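PDB 5WLH: LbaCas13a H328A (C2c2) from Lachnospiraceae bacterium NK4A179, which is a CRISPR-Cas13a nuclease that targets RNA, binds its pre-crRNA as guide and probably cleaves RNA preferentially at adenines. Local coordinates for residues S485-E490 / W933-R938; I492-M497 / H926-Y931. One frame throughout, in Å; residues are numbered along the deposited sequence.

Contact 1 of 2, residues S485-E490 / W933-R938. With nucleotides of chain B.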
loop_
_atom_site.group_PDB
_atom_site.type_symbol
_atom_site.label_atom_id
_atom_site.label_comp_id
_atom_site.label_asym_id
_atom_site.label_seq_id
_atom_site.Cartn_x
_atom_site.Cartn_y
_atom_site.Cartn_z
ATOM N N SER A 485 22.037 7.812 2.914
ATOM C CA SER A 485 21.243 8.334 4.015
ATOM C C SER A 485 19.826 7.779 3.951
ATOM O O SER A 485 19.373 7.269 2.924
ATOM C CB SER A 485 21.191 9.863 3.970
ATOM O OG SER A 485 20.284 10.282 2.945
ATOM N N SER A 486 19.108 7.915 5.061
ATOM C CA SER A 486 17.709 7.508 5.031
ATOM C C SER A 486 16.907 8.373 4.063
ATOM O O SER A 486 16.015 7.873 3.382
ATOM C CB SER A 486 17.111 7.538 6.440
ATOM O OG SER A 486 17.286 8.801 7.057
ATOM N N PHE A 487 17.240 9.666 3.951
ATOM C CA PHE A 487 16.540 10.526 3.002
ATOM C C PHE A 487 16.709 10.011 1.576
ATOM O O PHE A 487 15.776 10.097 0.767
ATOM C CB PHE A 487 17.067 11.963 3.099
ATOM C CG PHE A 487 16.967 12.539 4.474
ATOM C CD1 PHE A 487 15.749 13.007 4.949
ATOM C CD2 PHE A 487 18.072 12.596 5.294
ATOM C CE1 PHE A 487 15.632 13.534 6.237
ATOM C CE2 PHE A 487 17.976 13.120 6.577
ATOM C CZ PHE A 487 16.754 13.610 7.044
ATOM N N ASP A 488 17.907 9.496 1.249
ATOM C CA ASP A 488 18.140 8.917 -0.076
ATOM C C ASP A 488 17.116 7.838 -0.384
ATOM O O ASP A 488 16.592 7.751 -1.502
ATOM C CB ASP A 488 19.548 8.300 -0.162
ATOM C CG ASP A 488 20.654 9.332 -0.169
ATOM O OD1 ASP A 488 20.429 10.443 -0.662
ATOM O OD2 ASP A 488 21.757 9.007 0.295
ATOM N N TYR A 489 16.863 6.965 0.592
ATOM C CA TYR A 489 15.923 5.874 0.361
ATOM C C TYR A 489 14.484 6.361 0.358
ATOM O O TYR A 489 13.630 5.765 -0.309
ATOM C CB TYR A 489 16.140 4.785 1.403
ATOM C CG TYR A 489 17.100 3.700 0.928
ATOM C CD1 TYR A 489 18.128 3.994 0.042
ATOM C CD2 TYR A 489 16.968 2.394 1.375
ATOM C CE1 TYR A 489 19.000 2.989 -0.401
ATOM C CE2 TYR A 489 17.834 1.384 0.953
ATOM C CZ TYR A 489 18.841 1.692 0.066
ATOM O OH TYR A 489 19.675 0.692 -0.341
ATOM N N GLU A 490 14.176 7.424 1.102
ATOM C CA GLU A 490 12.851 8.014 0.966
ATOM C C GLU A 490 12.611 8.477 -0.472
ATOM O O GLU A 490 11.539 8.240 -1.042
ATOM C CB GLU A 490 12.697 9.170 1.952
ATOM C CG GLU A 490 12.652 8.736 3.403
ATOM C CD GLU A 490 12.254 9.882 4.294
ATOM O OE1 GLU A 490 11.047 9.987 4.634
ATOM O OE2 GLU A 490 13.157 10.691 4.616
ATOM N N TRP A 933 9.010 16.774 -2.004
ATOM C CA TRP A 933 9.194 18.063 -1.339
ATOM C C TRP A 933 9.480 17.869 0.145
ATOM O O TRP A 933 10.372 18.517 0.710
ATOM C CB TRP A 933 7.942 18.919 -1.554
ATOM C CG TRP A 933 7.822 20.177 -0.699
ATOM C CD1 TRP A 933 8.264 21.442 -1.020
ATOM C CD2 TRP A 933 7.188 20.287 0.577
ATOM N NE1 TRP A 933 7.948 22.325 -0.009
ATOM C CE2 TRP A 933 7.303 21.640 0.989
ATOM C CE3 TRP A 933 6.549 19.379 1.424
ATOM C CZ2 TRP A 933 6.785 22.097 2.198
ATOM C CZ3 TRP A 933 6.047 19.830 2.630
ATOM C CH2 TRP A 933 6.166 21.185 3.006
ATOM N N ASP A 934 8.744 16.964 0.786
ATOM C CA ASP A 934 8.883 16.785 2.225
ATOM C C ASP A 934 10.243 16.196 2.582
ATOM O O ASP A 934 10.837 16.553 3.608
ATOM C CB ASP A 934 7.749 15.896 2.736
ATOM C CG ASP A 934 7.688 15.858 4.245
ATOM O OD1 ASP A 934 7.380 16.911 4.846
ATOM O OD2 ASP A 934 7.948 14.786 4.829
ATOM N N ILE A 935 10.750 15.291 1.747
ATOM C CA ILE A 935 12.072 14.715 1.984
ATOM C C ILE A 935 13.143 15.789 1.900
ATOM O O ILE A 935 14.036 15.871 2.753
ATOM C CB ILE A 935 12.368 13.593 0.984
ATOM C CG1 ILE A 935 11.359 12.442 1.134
ATOM C CG2 ILE A 935 13.809 13.087 1.210
ATOM C CD1 ILE A 935 11.250 11.591 -0.131
ATOM N N TYR A 936 13.104 16.590 0.835
ATOM C CA TYR A 936 14.105 17.634 0.697
ATOM C C TYR A 936 13.984 18.639 1.831
ATOM O O TYR A 936 14.992 19.151 2.329
ATOM C CB TYR A 936 13.955 18.305 -0.658
ATOM C CG TYR A 936 14.590 17.488 -1.766
ATOM C CD1 TYR A 936 15.943 17.164 -1.729
ATOM C CD2 TYR A 936 13.835 17.016 -2.825
ATOM C CE1 TYR A 936 16.522 16.407 -2.731
ATOM C CE2 TYR A 936 14.414 16.260 -3.838
ATOM C CZ TYR A 936 15.747 15.959 -3.782
ATOM O OH TYR A 936 16.322 15.214 -4.781
ATOM N N ARG A 937 12.751 18.932 2.243
ATOM C CA ARG A 937 12.531 19.832 3.369
ATOM C C ARG A 937 13.229 19.314 4.620
ATOM O O ARG A 937 13.922 20.064 5.320
ATOM C CB ARG A 937 11.029 19.973 3.617
ATOM C CG ARG A 937 10.651 20.873 4.772
ATOM C CD ARG A 937 9.129 20.810 4.996
ATOM N NE ARG A 937 8.677 19.521 5.518
ATOM C CZ ARG A 937 8.840 19.106 6.771
ATOM N NH1 ARG A 937 9.457 19.878 7.664
ATOM N NH2 ARG A 937 8.399 17.908 7.136
ATOM N N ARG A 938 13.047 18.025 4.920
ATOM C CA ARG A 938 13.625 17.453 6.128
ATOM C C ARG A 938 15.127 17.247 5.988
ATOM O O ARG A 938 15.873 17.478 6.945
ATOM C CB ARG A 938 12.901 16.146 6.483
ATOM C CG ARG A 938 11.475 16.390 7.017
ATOM C CD ARG A 938 10.776 15.085 7.420
ATOM N NE ARG A 938 10.248 14.379 6.246
ATOM C CZ ARG A 938 10.819 13.307 5.704
ATOM N NH1 ARG A 938 11.937 12.823 6.217
ATOM N NH2 ARG A 938 10.277 12.722 4.639
ATOM P P A B 26 9.213 4.007 4.709
ATOM O OP1 A B 26 8.594 3.189 3.636
ATOM O OP2 A B 26 9.121 3.646 6.140
ATOM O "O5'" A B 26 10.755 4.163 4.374
ATOM C "C5'" A B 26 11.231 4.317 3.039
ATOM C "C4'" A B 26 12.652 3.822 2.954
ATOM O "O4'" A B 26 13.506 4.728 3.706
ATOM C "C3'" A B 26 12.860 2.444 3.569
ATOM O "O3'" A B 26 13.948 1.801 2.914
ATOM C "C2'" A B 26 13.254 2.788 5.001
ATOM O "O2'" A B 26 13.935 1.774 5.708
ATOM C "C1'" A B 26 14.105 4.043 4.792
ATOM N N9 A B 26 14.038 4.927 5.952
ATOM C C8 A B 26 13.115 5.916 6.176
ATOM N N7 A B 26 13.276 6.509 7.345
ATOM C C5 A B 26 14.365 5.864 7.893
ATOM C C6 A B 26 15.029 6.056 9.118
ATOM N N6 A B 26 14.623 6.982 10.001
ATOM N N1 A B 26 16.065 5.249 9.396
ATOM C C2 A B 26 16.442 4.327 8.492
ATOM N N3 A B 26 15.893 4.065 7.306
ATOM C C4 A B 26 14.851 4.885 7.062
ATOM P P A B 25 8.710 7.115 9.549
ATOM O OP1 A B 25 9.535 8.351 9.698
ATOM O OP2 A B 25 7.853 6.664 10.668
ATOM O "O5'" A B 25 7.799 7.322 8.269
ATOM C "C5'" A B 25 7.020 6.262 7.730
ATOM C "C4'" A B 25 7.127 6.228 6.229
ATOM O "O4'" A B 25 6.386 7.340 5.653
ATOM C "C3'" A B 25 8.551 6.330 5.675
ATOM O "O3'" A B 25 8.654 5.488 4.534
ATOM C "C2'" A B 25 8.632 7.769 5.191
ATOM O "O2'" A B 25 9.577 7.982 4.161
ATOM C "C1'" A B 25 7.209 7.986 4.700
ATOM N N9 A B 25 6.845 9.391 4.567
ATOM C C8 A B 25 7.304 10.449 5.314
ATOM N N7 A B 25 6.840 11.608 4.910
ATOM C C5 A B 25 6.038 11.277 3.827
ATOM C C6 A B 25 5.263 12.060 2.964
ATOM N N6 A B 25 5.181 13.387 3.081
ATOM N N1 A B 25 4.593 11.438 1.973
ATOM C C2 A B 25 4.679 10.108 1.858
ATOM N N3 A B 25 5.385 9.267 2.617
ATOM C C4 A B 25 6.041 9.922 3.590
ATOM P P U B 27 13.972 0.203 2.778
ATOM O OP1 U B 27 14.091 -0.394 4.105
ATOM O OP2 U B 27 14.974 -0.202 1.755
ATOM O "O5'" U B 27 12.530 -0.127 2.213
ATOM C "C5'" U B 27 12.192 -1.440 1.817
ATOM C "C4'" U B 27 10.705 -1.604 1.927
ATOM O "O4'" U B 27 10.358 -1.758 3.327
ATOM C "C3'" U B 27 9.880 -0.404 1.420
ATOM O "O3'" U B 27 8.749 -0.884 0.721
ATOM C "C2'" U B 27 9.367 0.223 2.712
ATOM O "O2'" U B 27 8.167 0.962 2.571
ATOM C "C1'" U B 27 9.183 -1.029 3.552
ATOM N N1 U B 27 8.935 -0.835 4.985
ATOM C C2 U B 27 8.157 -1.810 5.603
ATOM O O2 U B 27 7.777 -2.808 5.021
ATOM N N3 U B 27 7.876 -1.590 6.935
ATOM C C4 U B 27 8.283 -0.500 7.675
ATOM O O4 U B 27 7.949 -0.420 8.865
ATOM C C5 U B 27 9.053 0.469 6.949
ATOM C C6 U B 27 9.343 0.285 5.658
#

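Contact 2 of 2, residues I492-M497 / H926-Y931. With nucleotides of chain B.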
loop_
_atom_site.group_PDB
_atom_site.type_symbol
_atom_site.label_atom_id
_atom_site.label_comp_id
_atom_site.label_asym_id
_atom_site.label_seq_id
_atom_site.Cartn_x
_atom_site.Cartn_y
_atom_site.Cartn_z
ATOM N N ILE A 492 14.026 7.245 -3.176
ATOM C CA ILE A 492 13.823 6.038 -3.981
ATOM C C ILE A 492 12.395 5.540 -3.831
ATOM O O ILE A 492 11.737 5.186 -4.816
ATOM C CB ILE A 492 14.832 4.942 -3.596
ATOM C CG1 ILE A 492 16.247 5.330 -4.040
ATOM C CG2 ILE A 492 14.423 3.596 -4.233
ATOM C CD1 ILE A 492 17.294 4.396 -3.494
ATOM N N LYS A 493 11.889 5.514 -2.596
ATOM C CA LYS A 493 10.524 5.049 -2.373
ATOM C C LYS A 493 9.527 5.911 -3.135
ATOM O O LYS A 493 8.640 5.387 -3.816
ATOM C CB LYS A 493 10.200 5.028 -0.878
ATOM C CG LYS A 493 8.911 4.263 -0.569
ATOM C CD LYS A 493 8.303 4.647 0.785
ATOM C CE LYS A 493 6.934 3.978 1.010
ATOM N NZ LYS A 493 6.852 2.612 0.411
ATOM N N ALA A 494 9.683 7.239 -3.059
ATOM C CA ALA A 494 8.803 8.134 -3.805
ATOM C C ALA A 494 8.782 7.751 -5.276
ATOM O O ALA A 494 7.715 7.535 -5.862
ATOM C CB ALA A 494 9.253 9.590 -3.635
ATOM N N GLU A 495 9.965 7.595 -5.866
ATOM C CA GLU A 495 10.027 7.330 -7.298
ATOM C C GLU A 495 9.481 5.951 -7.611
ATOM O O GLU A 495 8.740 5.780 -8.586
ATOM C CB GLU A 495 11.479 7.455 -7.785
ATOM C CG GLU A 495 11.655 7.292 -9.295
ATOM C CD GLU A 495 13.099 7.571 -9.692
ATOM O OE1 GLU A 495 13.958 6.705 -9.423
ATOM O OE2 GLU A 495 13.371 8.668 -10.235
ATOM N N GLU A 496 9.868 4.945 -6.810
ATOM C CA GLU A 496 9.419 3.580 -7.079
ATOM C C GLU A 496 7.918 3.446 -6.905
ATOM O O GLU A 496 7.267 2.736 -7.678
ATOM C CB GLU A 496 10.168 2.589 -6.190
ATOM C CG GLU A 496 11.637 2.499 -6.615
ATOM C CD GLU A 496 12.444 1.431 -5.887
ATOM O OE1 GLU A 496 11.966 0.892 -4.881
ATOM O OE2 GLU A 496 13.581 1.140 -6.341
ATOM N N MET A 497 7.344 4.137 -5.918
ATOM C CA MET A 497 5.887 4.101 -5.772
ATOM C C MET A 497 5.215 4.644 -7.022
ATOM O O MET A 497 4.305 4.020 -7.572
ATOM C CB MET A 497 5.432 4.912 -4.551
ATOM C CG MET A 497 5.879 4.379 -3.213
ATOM S SD MET A 497 4.933 2.995 -2.601
ATOM C CE MET A 497 3.491 3.840 -1.932
ATOM N N HIS A 926 0.257 13.782 -7.303
ATOM C CA HIS A 926 0.292 14.751 -6.211
ATOM C C HIS A 926 1.041 14.214 -5.006
ATOM O O HIS A 926 1.810 14.948 -4.361
ATOM C CB HIS A 926 -1.117 15.102 -5.778
ATOM C CG HIS A 926 -1.921 15.764 -6.840
ATOM N ND1 HIS A 926 -3.296 15.822 -6.785
ATOM C CD2 HIS A 926 -1.555 16.395 -7.980
ATOM C CE1 HIS A 926 -3.745 16.465 -7.849
ATOM N NE2 HIS A 926 -2.714 16.822 -8.588
ATOM N N SER A 927 0.776 12.956 -4.651
ATOM C CA SER A 927 1.421 12.354 -3.492
ATOM C C SER A 927 2.920 12.243 -3.717
ATOM O O SER A 927 3.717 12.491 -2.803
ATOM C CB SER A 927 0.804 10.978 -3.205
ATOM O OG SER A 927 -0.535 11.119 -2.751
ATOM N N TYR A 928 3.320 11.882 -4.938
ATOM C CA TYR A 928 4.738 11.864 -5.280
ATOM C C TYR A 928 5.372 13.236 -5.070
ATOM O O TYR A 928 6.435 13.362 -4.447
ATOM C CB TYR A 928 4.901 11.410 -6.734
ATOM C CG TYR A 928 6.305 11.597 -7.249
ATOM C CD1 TYR A 928 7.286 10.658 -6.958
ATOM C CD2 TYR A 928 6.652 12.695 -8.016
ATOM C CE1 TYR A 928 8.563 10.821 -7.386
ATOM C CE2 TYR A 928 7.954 12.864 -8.475
ATOM C CZ TYR A 928 8.896 11.903 -8.161
ATOM O OH TYR A 928 10.194 12.006 -8.582
ATOM N N LYS A 929 4.744 14.281 -5.615
ATOM C CA LYS A 929 5.366 15.601 -5.560
ATOM C C LYS A 929 5.517 16.071 -4.117
ATOM O O LYS A 929 6.563 16.616 -3.737
ATOM C CB LYS A 929 4.541 16.595 -6.366
ATOM C CG LYS A 929 5.185 17.986 -6.457
ATOM C CD LYS A 929 4.316 18.931 -7.282
ATOM C CE LYS A 929 5.011 20.287 -7.456
ATOM N NZ LYS A 929 4.412 21.089 -8.556
ATOM N N GLN A 930 4.496 15.837 -3.297
ATOM C CA GLN A 930 4.544 16.261 -1.904
ATOM C C GLN A 930 5.586 15.482 -1.128
ATOM O O GLN A 930 6.261 16.044 -0.264
ATOM C CB GLN A 930 3.178 16.083 -1.246
ATOM C CG GLN A 930 3.016 16.920 0.024
ATOM C CD GLN A 930 3.568 16.263 1.260
ATOM O OE1 GLN A 930 3.699 15.033 1.319
ATOM N NE2 GLN A 930 3.853 17.077 2.295
ATOM N N TYR A 931 5.688 14.172 -1.385
ATOM C CA TYR A 931 6.673 13.346 -0.690
ATOM C C TYR A 931 8.086 13.825 -1.003
ATOM O O TYR A 931 8.901 14.043 -0.102
ATOM C CB TYR A 931 6.460 11.882 -1.101
ATOM C CG TYR A 931 7.191 10.799 -0.336
ATOM C CD1 TYR A 931 7.874 11.053 0.855
ATOM C CD2 TYR A 931 7.177 9.495 -0.818
ATOM C CE1 TYR A 931 8.540 10.025 1.529
ATOM C CE2 TYR A 931 7.817 8.487 -0.160
ATOM C CZ TYR A 931 8.504 8.746 1.000
ATOM O OH TYR A 931 9.145 7.693 1.613
ATOM P P A B 25 8.710 7.115 9.549
ATOM O OP1 A B 25 9.535 8.351 9.698
ATOM O OP2 A B 25 7.853 6.664 10.668
ATOM O "O5'" A B 25 7.799 7.322 8.269
ATOM C "C5'" A B 25 7.020 6.262 7.730
ATOM C "C4'" A B 25 7.127 6.228 6.229
ATOM O "O4'" A B 25 6.386 7.340 5.653
ATOM C "C3'" A B 25 8.551 6.330 5.675
ATOM O "O3'" A B 25 8.654 5.488 4.534
ATOM C "C2'" A B 25 8.632 7.769 5.191
ATOM O "O2'" A B 25 9.577 7.982 4.161
ATOM C "C1'" A B 25 7.209 7.986 4.700
ATOM N N9 A B 25 6.845 9.391 4.567
ATOM C C8 A B 25 7.304 10.449 5.314
ATOM N N7 A B 25 6.840 11.608 4.910
ATOM C C5 A B 25 6.038 11.277 3.827
ATOM C C6 A B 25 5.263 12.060 2.964
ATOM N N6 A B 25 5.181 13.387 3.081
ATOM N N1 A B 25 4.593 11.438 1.973
ATOM C C2 A B 25 4.679 10.108 1.858
ATOM N N3 A B 25 5.385 9.267 2.617
ATOM C C4 A B 25 6.041 9.922 3.590
ATOM P P A B 28 8.617 -0.657 -0.849
ATOM O OP1 A B 28 9.607 -1.487 -1.568
ATOM O OP2 A B 28 8.498 0.791 -1.114
ATOM O "O5'" A B 28 7.201 -1.296 -1.154
ATOM C "C5'" A B 28 6.057 -0.821 -0.485
ATOM C "C4'" A B 28 5.356 -1.945 0.223
ATOM O "O4'" A B 28 6.071 -2.323 1.433
ATOM C "C3'" A B 28 3.966 -1.624 0.725
ATOM O "O3'" A B 28 3.000 -1.633 -0.297
ATOM C "C2'" A B 28 3.757 -2.712 1.752
ATOM O "O2'" A B 28 3.545 -3.940 1.078
ATOM C "C1'" A B 28 5.146 -2.756 2.402
ATOM N N9 A B 28 5.210 -1.842 3.551
ATOM C C8 A B 28 5.777 -0.594 3.635
ATOM N N7 A B 28 5.614 -0.037 4.832
ATOM C C5 A B 28 4.909 -0.995 5.555
ATOM C C6 A B 28 4.448 -1.033 6.884
ATOM N N6 A B 28 4.638 -0.041 7.776
ATOM N N1 A B 28 3.771 -2.127 7.280
ATOM C C2 A B 28 3.600 -3.126 6.400
ATOM N N3 A B 28 3.997 -3.219 5.136
ATOM C C4 A B 28 4.655 -2.099 4.769
ATOM P P A B 26 9.213 4.007 4.709
ATOM O OP1 A B 26 8.594 3.189 3.636
ATOM O OP2 A B 26 9.121 3.646 6.140
ATOM O "O5'" A B 26 10.755 4.163 4.374
ATOM C "C5'" A B 26 11.231 4.317 3.039
ATOM C "C4'" A B 26 12.652 3.822 2.954
ATOM O "O4'" A B 26 13.506 4.728 3.706
ATOM C "C3'" A B 26 12.860 2.444 3.569
ATOM O "O3'" A B 26 13.948 1.801 2.914
ATOM C "C2'" A B 26 13.254 2.788 5.001
ATOM O "O2'" A B 26 13.935 1.774 5.708
ATOM C "C1'" A B 26 14.105 4.043 4.792
ATOM N N9 A B 26 14.038 4.927 5.952
ATOM C C8 A B 26 13.115 5.916 6.176
ATOM N N7 A B 26 13.276 6.509 7.345
ATOM C C5 A B 26 14.365 5.864 7.893
ATOM C C6 A B 26 15.029 6.056 9.118
ATOM N N6 A B 26 14.623 6.982 10.001
ATOM N N1 A B 26 16.065 5.249 9.396
ATOM C C2 A B 26 16.442 4.327 8.492
ATOM N N3 A B 26 15.893 4.065 7.306
ATOM C C4 A B 26 14.851 4.885 7.062
HETATM O O HOH W 1 11.598 10.468 -10.599
#

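Contact 1 of 2, residues S485-E490 / W933-R938
CG lies anti to the carbonyl carbon in both Glu490 (chi1 -68°) and Arg938, and the extended glutamate meets an arginine that bends at chi3. The guanidinium grips the carboxylate end-on: Arg938 NH1 gives a nearly straight bond (166°, 2.9 Å) to the syn lone pair of Glu490 OE2, while Arg938 NH2 reaches Glu490 OE1 at 2.8 Å from a more tilted position. From the same helix, Asp934 OD2 takes Arg938 NE at 2.7 Å, which fixes the rotation of the guanidinium, and Tyr38 binds NH1. The network is joined to the guide RNA where A25 of chain B donates its O2' to Glu490 OE1 (2.5 Å).

These helices pack antiparallel, their short axes 9.8 Å apart and 169° from parallel. Beneath the salt bridge, the branched Ile935 suits the groove between them: its CD1 lies 3.4 Å from Glu490 C, and its CG2 packs 3.9 Å from Phe487 CB. The Phe487 ring reaches across to the backbone of Arg938, CE1 lying 3.8 Å from Arg938 C. Ser485 and Asp488 form a capping box at the start of helix 486-517, each short polar side chain taking the other's backbone N-H.

Contact 2 of 2, residues I492-M497 / H926-Y931
Ala494 and Tyr931 make the tight side of this contact, the methyl CB of Ala494 standing 3.5 Å from Tyr931 CD2. A side chain no larger than alanine suits a spot where two antiparallel helices, their short axes 9.5 Å apart, bring the CA atoms of Ala494 and Tyr928 to 5.7 Å. The Tyr928 ring belongs to this tight part too, meeting the backbone with its edge, CD1 lying 3.3 Å from Ala494 O. CG of Tyr931 is anti to the backbone N (chi1 -169°), and the ring carries the adenine of A25 of chain B over one face, with N3 above its centre. Tyr931 OH donates to O2' of A25 of chain B at 2.6 Å, so one tyrosine holds both base and sugar. An alanine here removes ring and hydroxyl, and the adenine would probably be freer to shift over the gap, with that O2' lacking its donor. Gln930 OE1 accepts from N6 of A25 of chain B in an almost straight bond (174°).

Less certain is Lys493, modelled in two conformers: in one it crosses the tyrosine at about a right angle, with CD beside Tyr931 OH and NZ bonded to OP2 of A28 of chain B.

The far end is looser. There Tyr928 OH joins Glu495 only through a water, 2.6 Å from Glu495 OE2. Glu495 also touches His608, which closes an R-N-x-x-x-H sequence of the kind found in HEPN nucleases.

Overall arrangement
Both contacts join the same two long helices, 486-517 and 915-941, and their centres lie 11 Å apart. The segments follow in the order 485-490, 492-497, 926-931, 933-938, and because the helices run antiparallel the first pairs with the last and the second with the third: contact 1 is the outer pair and contact 2 the inner one, with more than 420 residues, many of them helical and none in strands, between their halves. The contacts meet where Glu490 O packs 3.6 Å from Tyr931 OH. Nucleotide A25 of chain B bridges them, its ribose held from both. Parts of the sequence far apart thus build one continuous surface for the guide RNA, near the middle of a largely helical chain.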